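Local coordinates for ABC transporter, solute-binding protein (Staphylococcus aureus, PDB 6LKK) that binds glucose 6-phosphate as an extracellular solute-binding protein and serves as a sugar-phosphate sensor in two-component signal transduction, at residues A[2-7]-A[28-33]; A[42-47]-A[64-69]; A[51-56]-A[221-226]; A[68-73]-A[217-222]. All blocks are in the same frame, centred on the assembly; numbering follows the deposited sequence.

Contact 1 of 4, residues A[2-7]-A[28-33]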
# COMPACT_ATOMS: atom_id res chain seq x y z
N VAL A 2 13.93 8.80 -21.22
CA VAL A 2 13.60 7.99 -20.05
C VAL A 2 12.36 8.54 -19.37
O VAL A 2 12.17 9.76 -19.25
CB VAL A 2 14.80 7.96 -19.08
CG1 VAL A 2 14.41 7.31 -17.75
CG2 VAL A 2 15.96 7.21 -19.71
N LEU A 3 11.49 7.64 -18.92
CA LEU A 3 10.30 7.99 -18.15
C LEU A 3 10.49 7.47 -16.73
O LEU A 3 10.59 6.26 -16.52
CB LEU A 3 9.04 7.39 -18.78
CG LEU A 3 7.69 7.92 -18.29
CD1 LEU A 3 6.61 7.52 -19.28
CD2 LEU A 3 7.34 7.40 -16.90
N THR A 4 10.54 8.39 -15.77
CA THR A 4 10.82 8.05 -14.38
C THR A 4 9.52 7.90 -13.60
O THR A 4 8.66 8.79 -13.63
CB THR A 4 11.71 9.11 -13.74
OG1 THR A 4 12.97 9.14 -14.42
CG2 THR A 4 11.95 8.80 -12.26
N VAL A 5 9.39 6.79 -12.89
CA VAL A 5 8.23 6.49 -12.05
C VAL A 5 8.69 6.51 -10.60
O VAL A 5 9.68 5.86 -10.24
CB VAL A 5 7.62 5.12 -12.41
CG1 VAL A 5 6.46 4.77 -11.48
CG2 VAL A 5 7.16 5.11 -13.87
N TYR A 6 7.98 7.27 -9.76
CA TYR A 6 8.13 7.17 -8.31
C TYR A 6 7.18 6.09 -7.81
O TYR A 6 6.01 6.07 -8.18
CB TYR A 6 7.79 8.48 -7.61
CG TYR A 6 8.52 9.72 -8.08
CD1 TYR A 6 8.07 10.44 -9.17
CD2 TYR A 6 9.64 10.19 -7.40
CE1 TYR A 6 8.72 11.59 -9.59
CE2 TYR A 6 10.30 11.33 -7.82
CZ TYR A 6 9.83 12.03 -8.91
OH TYR A 6 10.49 13.17 -9.33
N SER A 7 7.69 5.19 -6.96
CA SER A 7 6.78 4.17 -6.43
C SER A 7 7.27 3.57 -5.12
O SER A 7 8.43 3.18 -5.00
CB SER A 7 6.59 3.04 -7.44
OG SER A 7 5.70 2.07 -6.93
N LYS A 28 12.05 3.55 -22.15
CA LYS A 28 12.79 3.08 -20.98
C LYS A 28 12.17 3.69 -19.72
O LYS A 28 11.98 4.90 -19.64
CB LYS A 28 14.27 3.46 -21.08
CG LYS A 28 15.12 2.95 -19.91
CD LYS A 28 15.56 1.51 -20.11
CE LYS A 28 16.02 0.87 -18.81
NZ LYS A 28 14.87 0.48 -17.94
N ILE A 29 11.88 2.83 -18.75
CA ILE A 29 11.29 3.26 -17.48
C ILE A 29 12.30 3.02 -16.37
O ILE A 29 12.80 1.90 -16.21
CB ILE A 29 9.97 2.52 -17.19
CG1 ILE A 29 8.91 2.92 -18.21
CG2 ILE A 29 9.49 2.82 -15.77
CD1 ILE A 29 7.66 2.09 -18.14
N GLU A 30 12.58 4.07 -15.60
CA GLU A 30 13.37 3.97 -14.39
C GLU A 30 12.46 4.21 -13.19
O GLU A 30 11.56 5.05 -13.25
CB GLU A 30 14.52 4.98 -14.40
CG GLU A 30 15.53 4.76 -15.52
CD GLU A 30 16.71 5.70 -15.46
OE1 GLU A 30 16.61 6.75 -14.79
OE2 GLU A 30 17.75 5.39 -16.08
N ILE A 31 12.69 3.46 -12.12
CA ILE A 31 11.86 3.54 -10.92
C ILE A 31 12.67 4.18 -9.80
O ILE A 31 13.84 3.83 -9.59
CB ILE A 31 11.34 2.16 -10.47
CG1 ILE A 31 10.69 1.41 -11.64
CG2 ILE A 31 10.35 2.33 -9.33
CD1 ILE A 31 10.38 -0.04 -11.32
N LYS A 32 12.04 5.10 -9.08
CA LYS A 32 12.59 5.65 -7.85
C LYS A 32 11.80 5.07 -6.69
O LYS A 32 10.61 5.38 -6.53
CB LYS A 32 12.54 7.18 -7.86
CG LYS A 32 13.40 7.83 -6.79
CD LYS A 32 13.31 9.35 -6.84
CE LYS A 32 13.99 9.92 -8.08
NZ LYS A 32 15.26 10.62 -7.76
N HIS A 33 12.45 4.23 -5.89
CA HIS A 33 11.81 3.53 -4.78
C HIS A 33 12.02 4.28 -3.47
O HIS A 33 12.99 5.02 -3.30
CB HIS A 33 12.38 2.11 -4.64
CG HIS A 33 11.96 1.17 -5.73
ND1 HIS A 33 10.70 0.61 -5.78
CD2 HIS A 33 12.64 0.68 -6.79
CE1 HIS A 33 10.62 -0.18 -6.84
NE2 HIS A 33 11.79 -0.16 -7.46
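Five backbone hydrogen bonds join strands 2-7 and 28-33 as parallel neighbours, their N-to-C directions 27° apart and their axes 4.6 Å apart at closest approach. Donors alternate between the strands. Leu3 N points nearly along the C=O axis of Lys28, and Val5 N does the same at Glu30 O (2.8 Å). Lys32 N gives the shortest of the five, 2.7 Å to Val5 O, whereas Glu30 N reaches Leu3 O from above the carbonyl plane in a longer, more bent bond (3.1 Å, 150° at the hydrogen). The face with Leu3, Val5, Ile29 and Ile31 is packed between helices 11-25 and 230-237. There Val5 CG2 meets Ile29 CG2 at 3.8 Å, the two side chains crossing obliquely. On the other face Val2, Lys28, Glu30 and Lys32 are turned to solvent; Val2 CG1 lies 3.6 Å from Glu30 CG, across the extended glutamate chain. Tyr6 is the buried exception: Lys32 runs alongside its ring, CD 3.7 Å from Tyr6 CE2, and its hydroxyl bonds Glu46 and Gly52 N. Lys28 NZ curls back to Ile29 O and forms a salt bridge with Glu22. Toward the C-terminal end of strand 2-7, Ser7 OG bonds Met56 O, its side chain about 5 Å from the bound glucose 6-phosphate. The two strands and helix 11-25 between them form the first beta-alpha-beta unit of the solute-binding fold: Leu18 of that helix packs on Ile29 and Ile31, Leu233 of helix 230-237 meets Leu3 and Val5, and strand 54-56 flanks strand 2-7.

Contact 2 of 4, residues A[42-47]-A[64-69]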
# COMPACT_ATOMS: atom_id res chain seq x y z
N ASN A 42 10.63 14.22 -1.01
CA ASN A 42 11.77 14.49 -1.89
C ASN A 42 11.30 15.04 -3.23
O ASN A 42 11.93 15.95 -3.79
CB ASN A 42 12.59 13.22 -2.08
CG ASN A 42 13.26 12.76 -0.79
OD1 ASN A 42 13.39 13.53 0.16
ND2 ASN A 42 13.70 11.51 -0.77
N LEU A 43 10.20 14.50 -3.76
CA LEU A 43 9.62 15.04 -4.99
C LEU A 43 9.29 16.52 -4.83
O LEU A 43 9.57 17.33 -5.71
CB LEU A 43 8.38 14.23 -5.35
CG LEU A 43 7.59 14.55 -6.63
CD1 LEU A 43 6.83 13.31 -7.07
CD2 LEU A 43 6.61 15.70 -6.42
N HIS A 44 8.69 16.89 -3.69
CA HIS A 44 8.31 18.27 -3.46
C HIS A 44 9.51 19.20 -3.53
O HIS A 44 9.44 20.28 -4.14
CB HIS A 44 7.61 18.39 -2.10
CG HIS A 44 7.13 19.77 -1.78
ND1 HIS A 44 6.16 20.41 -2.51
CD2 HIS A 44 7.49 20.63 -0.80
CE1 HIS A 44 5.93 21.61 -2.00
NE2 HIS A 44 6.73 21.77 -0.96
N ASN A 45 10.62 18.81 -2.90
CA ASN A 45 11.83 19.63 -2.93
C ASN A 45 12.62 19.46 -4.22
O ASN A 45 13.49 20.29 -4.51
CB ASN A 45 12.72 19.29 -1.74
CG ASN A 45 12.06 19.60 -0.41
OD1 ASN A 45 11.35 20.60 -0.28
ND2 ASN A 45 12.30 18.75 0.57
N GLU A 46 12.34 18.41 -4.99
CA GLU A 46 13.08 18.17 -6.22
C GLU A 46 12.89 19.34 -7.18
O GLU A 46 11.79 19.89 -7.30
CB GLU A 46 12.61 16.87 -6.86
CG GLU A 46 13.51 16.35 -7.96
CD GLU A 46 13.09 14.97 -8.42
OE1 GLU A 46 12.07 14.46 -7.90
OE2 GLU A 46 13.77 14.39 -9.30
N ASP A 47 13.96 19.72 -7.87
CA ASP A 47 13.86 20.81 -8.83
C ASP A 47 12.87 20.45 -9.93
O ASP A 47 12.83 19.31 -10.41
CB ASP A 47 15.23 21.14 -9.43
CG ASP A 47 15.16 22.32 -10.38
OD1 ASP A 47 14.80 23.43 -9.93
OD2 ASP A 47 15.47 22.14 -11.58
N ILE A 64 -1.61 12.96 -0.37
CA ILE A 64 -0.83 13.94 -1.13
C ILE A 64 -1.00 15.28 -0.44
O ILE A 64 -2.06 15.90 -0.52
CB ILE A 64 -1.26 14.00 -2.60
CG1 ILE A 64 -0.82 12.72 -3.32
CG2 ILE A 64 -0.68 15.24 -3.28
CD1 ILE A 64 -1.16 12.68 -4.81
N ASP A 65 0.05 15.74 0.25
CA ASP A 65 -0.01 16.99 0.99
C ASP A 65 0.28 18.20 0.12
O ASP A 65 -0.06 19.33 0.51
CB ASP A 65 0.97 16.96 2.16
CG ASP A 65 0.57 15.96 3.23
OD1 ASP A 65 -0.64 15.75 3.44
OD2 ASP A 65 1.48 15.38 3.86
N HIS A 66 0.90 18.01 -1.05
CA HIS A 66 1.29 19.10 -1.95
C HIS A 66 0.65 18.85 -3.31
O HIS A 66 1.34 18.44 -4.26
CB HIS A 66 2.81 19.21 -2.06
CG HIS A 66 3.51 19.24 -0.74
ND1 HIS A 66 3.45 20.33 0.11
CD2 HIS A 66 4.29 18.33 -0.12
CE1 HIS A 66 4.16 20.08 1.19
NE2 HIS A 66 4.68 18.87 1.08
N PRO A 67 -0.65 19.08 -3.45
CA PRO A 67 -1.30 18.88 -4.75
C PRO A 67 -0.69 19.71 -5.87
O PRO A 67 -0.82 19.33 -7.04
CB PRO A 67 -2.76 19.28 -4.49
CG PRO A 67 -2.75 20.04 -3.20
CD PRO A 67 -1.61 19.49 -2.41
N GLU A 68 -0.04 20.83 -5.55
CA GLU A 68 0.60 21.64 -6.58
C GLU A 68 1.70 20.89 -7.32
O GLU A 68 2.12 21.32 -8.40
CB GLU A 68 1.17 22.92 -5.97
CG GLU A 68 2.21 22.70 -4.87
CD GLU A 68 1.60 22.65 -3.48
OE1 GLU A 68 0.40 22.32 -3.36
OE2 GLU A 68 2.32 22.94 -2.50
N ASP A 69 2.19 19.78 -6.75
CA ASP A 69 3.24 18.99 -7.38
C ASP A 69 2.70 18.00 -8.41
O ASP A 69 3.49 17.23 -8.97
CB ASP A 69 4.03 18.23 -6.32
CG ASP A 69 4.83 19.15 -5.42
OD1 ASP A 69 5.11 20.30 -5.84
OD2 ASP A 69 5.18 18.73 -4.30
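The imidazoles of His44 and His66 stack face to face, with centroids 3.6 Å apart and planes only 11° from parallel. His66 CG sits 3.4 Å above the plane of the His44 ring, displaced toward its rim, and the other face of the His66 ring is covered by CB of its own neighbour Asp65. At the edge of the His44 ring, close to its plane, stands the carboxylate of Asp69. His44 ND1 donates to Asp69 OD2 over 2.6 Å, with 153° at the hydrogen. The oxygen lies nearly in the ring plane and accepts through its syn lone pair, while the carboxylate plane is turned 46° against the ring. This His-carboxylate hydrogen bond joins the last turn of helix 36-45 to the loop before strand 70-71; His44 has CG anti to its backbone N, which carries the ring across to the short 3-10 segment 67-69. Leu43 and Asp69 pass each other in opposite directions, CD2 of Leu43 3.6 Å from CB of Asp69, giving the buried carboxylate an apolar flank. The other oxygen, Asp69 OD1, makes a salt bridge with Arg51, so both oxygens of the carboxylate are held. ND1 thus carries a proton in this bond, and the nearby carboxylates of Asp69 and Glu68 would be expected to favour a protonated, cationic His44, though Arg51 should temper the pull of Asp69 and the charge itself is not observed.

Contact 3 of 4, residues A[51-56]-A[221-226]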
# COMPACT_ATOMS: atom_id res chain seq x y z
N ARG A 51 12.29 16.47 -12.19
CA ARG A 51 11.32 15.53 -11.65
C ARG A 51 10.99 14.43 -12.65
O ARG A 51 11.12 14.58 -13.86
CB ARG A 51 10.04 16.26 -11.26
CG ARG A 51 10.16 17.10 -10.02
CD ARG A 51 8.85 17.81 -9.74
NE ARG A 51 8.91 18.60 -8.52
CZ ARG A 51 7.90 19.32 -8.05
NH1 ARG A 51 6.74 19.35 -8.70
NH2 ARG A 51 8.04 20.01 -6.93
N GLY A 52 10.54 13.30 -12.10
CA GLY A 52 9.97 12.24 -12.89
C GLY A 52 8.55 12.57 -13.32
O GLY A 52 8.06 13.69 -13.14
N ASP A 53 7.89 11.57 -13.88
CA ASP A 53 6.65 11.79 -14.62
C ASP A 53 5.42 11.16 -13.99
O ASP A 53 4.33 11.71 -14.15
CB ASP A 53 6.81 11.26 -16.05
CG ASP A 53 7.70 12.15 -16.89
OD1 ASP A 53 7.24 13.23 -17.29
OD2 ASP A 53 8.86 11.76 -17.14
N VAL A 54 5.55 10.03 -13.30
CA VAL A 54 4.40 9.30 -12.78
C VAL A 54 4.71 8.84 -11.36
O VAL A 54 5.83 8.42 -11.06
CB VAL A 54 4.02 8.11 -13.68
CG1 VAL A 54 2.89 7.29 -13.06
CG2 VAL A 54 3.62 8.59 -15.06
N PHE A 55 3.71 8.91 -10.49
CA PHE A 55 3.77 8.36 -9.15
C PHE A 55 2.72 7.25 -9.07
O PHE A 55 1.55 7.49 -9.36
CB PHE A 55 3.49 9.44 -8.10
CG PHE A 55 3.98 9.10 -6.72
CD1 PHE A 55 3.45 8.03 -6.02
CD2 PHE A 55 4.97 9.86 -6.12
CE1 PHE A 55 3.90 7.73 -4.75
CE2 PHE A 55 5.42 9.57 -4.85
CZ PHE A 55 4.88 8.50 -4.16
N MET A 56 3.15 6.04 -8.70
CA MET A 56 2.22 4.92 -8.60
C MET A 56 2.45 4.19 -7.28
O MET A 56 3.59 3.89 -6.91
CB MET A 56 2.37 3.96 -9.78
CG MET A 56 3.66 3.15 -9.82
SD MET A 56 3.76 2.11 -11.29
CE MET A 56 2.54 0.85 -10.94
N VAL A 221 3.00 13.67 -12.34
CA VAL A 221 3.83 14.62 -11.60
C VAL A 221 4.01 15.88 -12.42
O VAL A 221 4.30 15.82 -13.63
CB VAL A 221 5.19 13.99 -11.25
CG1 VAL A 221 6.10 15.00 -10.56
CG2 VAL A 221 4.99 12.77 -10.37
N LYS A 222 3.86 17.04 -11.78
CA LYS A 222 4.05 18.31 -12.45
C LYS A 222 5.54 18.56 -12.64
O LYS A 222 6.30 18.61 -11.66
CB LYS A 222 3.41 19.45 -11.66
CG LYS A 222 3.43 20.78 -12.39
CD LYS A 222 2.85 21.91 -11.56
CE LYS A 222 1.33 21.81 -11.48
NZ LYS A 222 0.77 22.80 -10.52
N ASN A 223 5.97 18.70 -13.89
CA ASN A 223 7.38 18.91 -14.20
C ASN A 223 7.47 19.81 -15.43
O ASN A 223 6.46 20.18 -16.03
CB ASN A 223 8.11 17.58 -14.41
CG ASN A 223 7.48 16.73 -15.49
OD1 ASN A 223 6.75 17.23 -16.35
ND2 ASN A 223 7.76 15.43 -15.46
N ALA A 224 8.71 20.15 -15.80
CA ALA A 224 8.92 21.12 -16.87
C ALA A 224 8.65 20.50 -18.24
O ALA A 224 8.01 21.12 -19.09
CB ALA A 224 10.34 21.67 -16.81
N HIS A 225 9.14 19.28 -18.46
CA HIS A 225 9.09 18.63 -19.77
C HIS A 225 8.51 17.24 -19.58
O HIS A 225 9.24 16.24 -19.57
CB HIS A 225 10.47 18.60 -20.40
CG HIS A 225 11.17 19.92 -20.37
ND1 HIS A 225 10.71 21.03 -21.04
CD2 HIS A 225 12.30 20.32 -19.72
CE1 HIS A 225 11.52 22.05 -20.82
NE2 HIS A 225 12.49 21.65 -20.02
N PRO A 226 7.19 17.14 -19.42
CA PRO A 226 6.58 15.82 -19.18
C PRO A 226 6.82 14.88 -20.35
O PRO A 226 6.73 15.27 -21.52
CB PRO A 226 5.09 16.14 -19.00
CG PRO A 226 4.90 17.48 -19.63
CD PRO A 226 6.18 18.21 -19.42
O HOH W 1 10.15 13.99 -18.18
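Four direct hydrogen bonds, one between backbones and three from side chains, join the loop leading into strand 54-56 to the loop between strand 213-221 and helix 230-237. Val221 N donates almost straight to Asp53 O (3.0 Å, 177° at the hydrogen), although it approaches from well above the carbonyl plane. Two of the three side-chain bonds come from Asn223. Its CG occupies the crowded position between backbone N and carbonyl carbon, which turns ND2 back over segment 51-56. One bond goes from ND2 to Asp53 OD1 at 2.9 Å, the oxygen lying within the amide plane but being met from above the carboxylate plane, since the two planes stand 81° apart. The other runs from ND2 to Gly52 O, also 2.9 Å but more bent at 133°. Arg51, extended from CG to NE, lays its guanidinium so that NH1 donates near its own plane to Lys222 O at 3.1 Å. A water bridges the segments, donating to Asp53 OD2 and to His225 O. The apolar contacts gather round Val221: CG1 meets Arg51 CD, and CG2 reaches Phe55 CB at 4.3 Å. From outside, Asp53 OD1 also accepts from His227 N and has a long, weak ion pair with Arg230, while Arg51 NH2 makes a salt bridge with Asp69. The buried Asp53 carboxylate is therefore satisfied by amide, backbone and water donors rather than by one close charge, an environment likely to stabilise its ionised form, and the Asn223 amide helps hold it, each N-H of ND2 having its own acceptor.

Contact 4 of 4, residues A[68-73]-A[217-222]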
# COMPACT_ATOMS: atom_id res chain seq x y z
N GLU A 68 -0.04 20.83 -5.55
CA GLU A 68 0.60 21.64 -6.58
C GLU A 68 1.70 20.89 -7.32
O GLU A 68 2.12 21.32 -8.40
CB GLU A 68 1.17 22.92 -5.97
CG GLU A 68 2.21 22.70 -4.87
CD GLU A 68 1.60 22.65 -3.48
OE1 GLU A 68 0.40 22.32 -3.36
OE2 GLU A 68 2.32 22.94 -2.50
N ASP A 69 2.19 19.78 -6.75
CA ASP A 69 3.24 18.99 -7.38
C ASP A 69 2.70 18.00 -8.41
O ASP A 69 3.49 17.23 -8.97
CB ASP A 69 4.03 18.23 -6.32
CG ASP A 69 4.83 19.15 -5.42
OD1 ASP A 69 5.11 20.30 -5.84
OD2 ASP A 69 5.18 18.73 -4.30
N PHE A 70 1.40 18.01 -8.68
CA PHE A 70 0.79 17.04 -9.57
C PHE A 70 -0.15 17.74 -10.54
O PHE A 70 -0.55 18.89 -10.33
CB PHE A 70 0.04 15.97 -8.78
CG PHE A 70 0.92 15.16 -7.88
CD1 PHE A 70 1.21 15.60 -6.59
CD2 PHE A 70 1.48 13.98 -8.32
CE1 PHE A 70 2.04 14.86 -5.77
CE2 PHE A 70 2.31 13.24 -7.50
CZ PHE A 70 2.58 13.68 -6.22
N VAL A 71 -0.48 17.03 -11.61
CA VAL A 71 -1.34 17.55 -12.68
C VAL A 71 -2.73 16.97 -12.50
O VAL A 71 -2.86 15.75 -12.29
CB VAL A 71 -0.78 17.20 -14.07
CG1 VAL A 71 -1.71 17.71 -15.17
CG2 VAL A 71 0.62 17.76 -14.24
N PRO A 72 -3.80 17.77 -12.55
CA PRO A 72 -5.16 17.21 -12.46
C PRO A 72 -5.44 16.32 -13.66
O PRO A 72 -5.50 16.79 -14.80
CB PRO A 72 -6.06 18.45 -12.45
CG PRO A 72 -5.17 19.59 -12.12
CD PRO A 72 -3.83 19.24 -12.67
N TYR A 73 -5.61 15.02 -13.40
CA TYR A 73 -5.84 14.06 -14.47
C TYR A 73 -6.35 12.74 -13.90
O TYR A 73 -5.82 12.25 -12.90
CB TYR A 73 -4.56 13.82 -15.27
CG TYR A 73 -4.72 12.84 -16.40
CD1 TYR A 73 -5.30 13.23 -17.60
CD2 TYR A 73 -4.29 11.53 -16.28
CE1 TYR A 73 -5.45 12.34 -18.64
CE2 TYR A 73 -4.44 10.62 -17.32
CZ TYR A 73 -5.02 11.04 -18.50
OH TYR A 73 -5.17 10.15 -19.54
N GLY A 217 -3.13 4.44 -5.76
CA GLY A 217 -3.43 5.39 -6.82
C GLY A 217 -2.25 5.63 -7.74
O GLY A 217 -1.12 5.20 -7.48
N ILE A 218 -2.54 6.33 -8.84
CA ILE A 218 -1.55 6.77 -9.82
C ILE A 218 -1.80 8.24 -10.12
O ILE A 218 -2.94 8.66 -10.29
CB ILE A 218 -1.63 5.95 -11.12
CG1 ILE A 218 -1.28 4.49 -10.87
CG2 ILE A 218 -0.68 6.52 -12.17
CD1 ILE A 218 -1.67 3.57 -12.01
N ALA A 219 -0.71 9.01 -10.21
CA ALA A 219 -0.81 10.44 -10.45
C ALA A 219 0.29 10.89 -11.41
O ALA A 219 1.39 10.31 -11.43
CB ALA A 219 -0.71 11.24 -9.15
N LEU A 220 -0.01 11.92 -12.19
CA LEU A 220 0.96 12.57 -13.05
C LEU A 220 1.67 13.67 -12.27
O LEU A 220 1.03 14.50 -11.63
CB LEU A 220 0.29 13.15 -14.30
CG LEU A 220 -0.43 12.18 -15.24
CD1 LEU A 220 -0.93 12.93 -16.47
CD2 LEU A 220 0.47 11.04 -15.66
N VAL A 221 3.00 13.67 -12.34
CA VAL A 221 3.83 14.62 -11.60
C VAL A 221 4.01 15.88 -12.42
O VAL A 221 4.30 15.82 -13.63
CB VAL A 221 5.19 13.99 -11.25
CG1 VAL A 221 6.10 15.00 -10.56
CG2 VAL A 221 4.99 12.77 -10.37
N LYS A 222 3.86 17.04 -11.78
CA LYS A 222 4.05 18.31 -12.45
C LYS A 222 5.54 18.56 -12.64
O LYS A 222 6.30 18.61 -11.66
CB LYS A 222 3.41 19.45 -11.66
CG LYS A 222 3.43 20.78 -12.39
CD LYS A 222 2.85 21.91 -11.56
CE LYS A 222 1.33 21.81 -11.48
NZ LYS A 222 0.77 22.80 -10.52
O HOH W 2 -2.57 13.07 -12.24
O HOH W 3 -4.13 9.97 -12.66
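Val71 N donates to Leu220 O at 2.9 Å, and Lys222 N to Asp69 O at 2.8 Å; both donors stand above the plane of the carbonyl they meet. Between these bonds, Phe70 CA and Val221 CA come within 4.4 Å. Phe70 holds CG anti to its carbonyl carbon (chi1 -62°), so its ring passes Leu220 O with an edge and brings CD2 to 3.6 Å from Ala219 CB. Tyr73 crosses Leu220 obliquely, Tyr73 CD2 lying 3.6 Å from Leu220 CD1. Lys222, bent at chi3, folds along segment 68-73 and places NZ on a lone pair of Glu68 O at 2.9 Å. The short, weakly bonded strand 70-71 thus runs antiparallel to strand 213-221 within the mixed sheet of the solute-binding fold, Phe70 and Val221 forming a non-hydrogen-bonded pair. Farther along, two waters bridge the segments: one donates to Val71 O and accepts from Leu220 N, the other donates to both Tyr73 O and Ile218 O. Strand 54-56 flanks strand 213-221 through backbone bonding of Ala219 with Phe55. Leu40 of helix 36-45 and Tyr91 pack on Phe70, while Val234 of helix 230-237 backs Leu220.

How the contacts relate
From the N terminus, contact 1 closes the short loop through helix 11-25 before any other contact opens. Contact 2 follows in series, bringing the end of helix 36-45 to the chain just before strand 70-71. Contact 3 opens inside that loop and closes only at 221-226, so contacts 2 and 3 cross; contact 4 begins where contact 2 ends, sharing Glu68 and Asp69, and returns to the stretch that closes contact 3, sharing Val221 and Lys222. Strands 28-33, 2-7, 54-56, 213-221 and 70-71 are neighbours in that order in one sheet, with contacts 1, 3 and 4 lying along it, while contact 2 ties helix 36-45 to the approach to strand 70-71. Tyr6 of contact 1 touches contacts 2, 3 and 4.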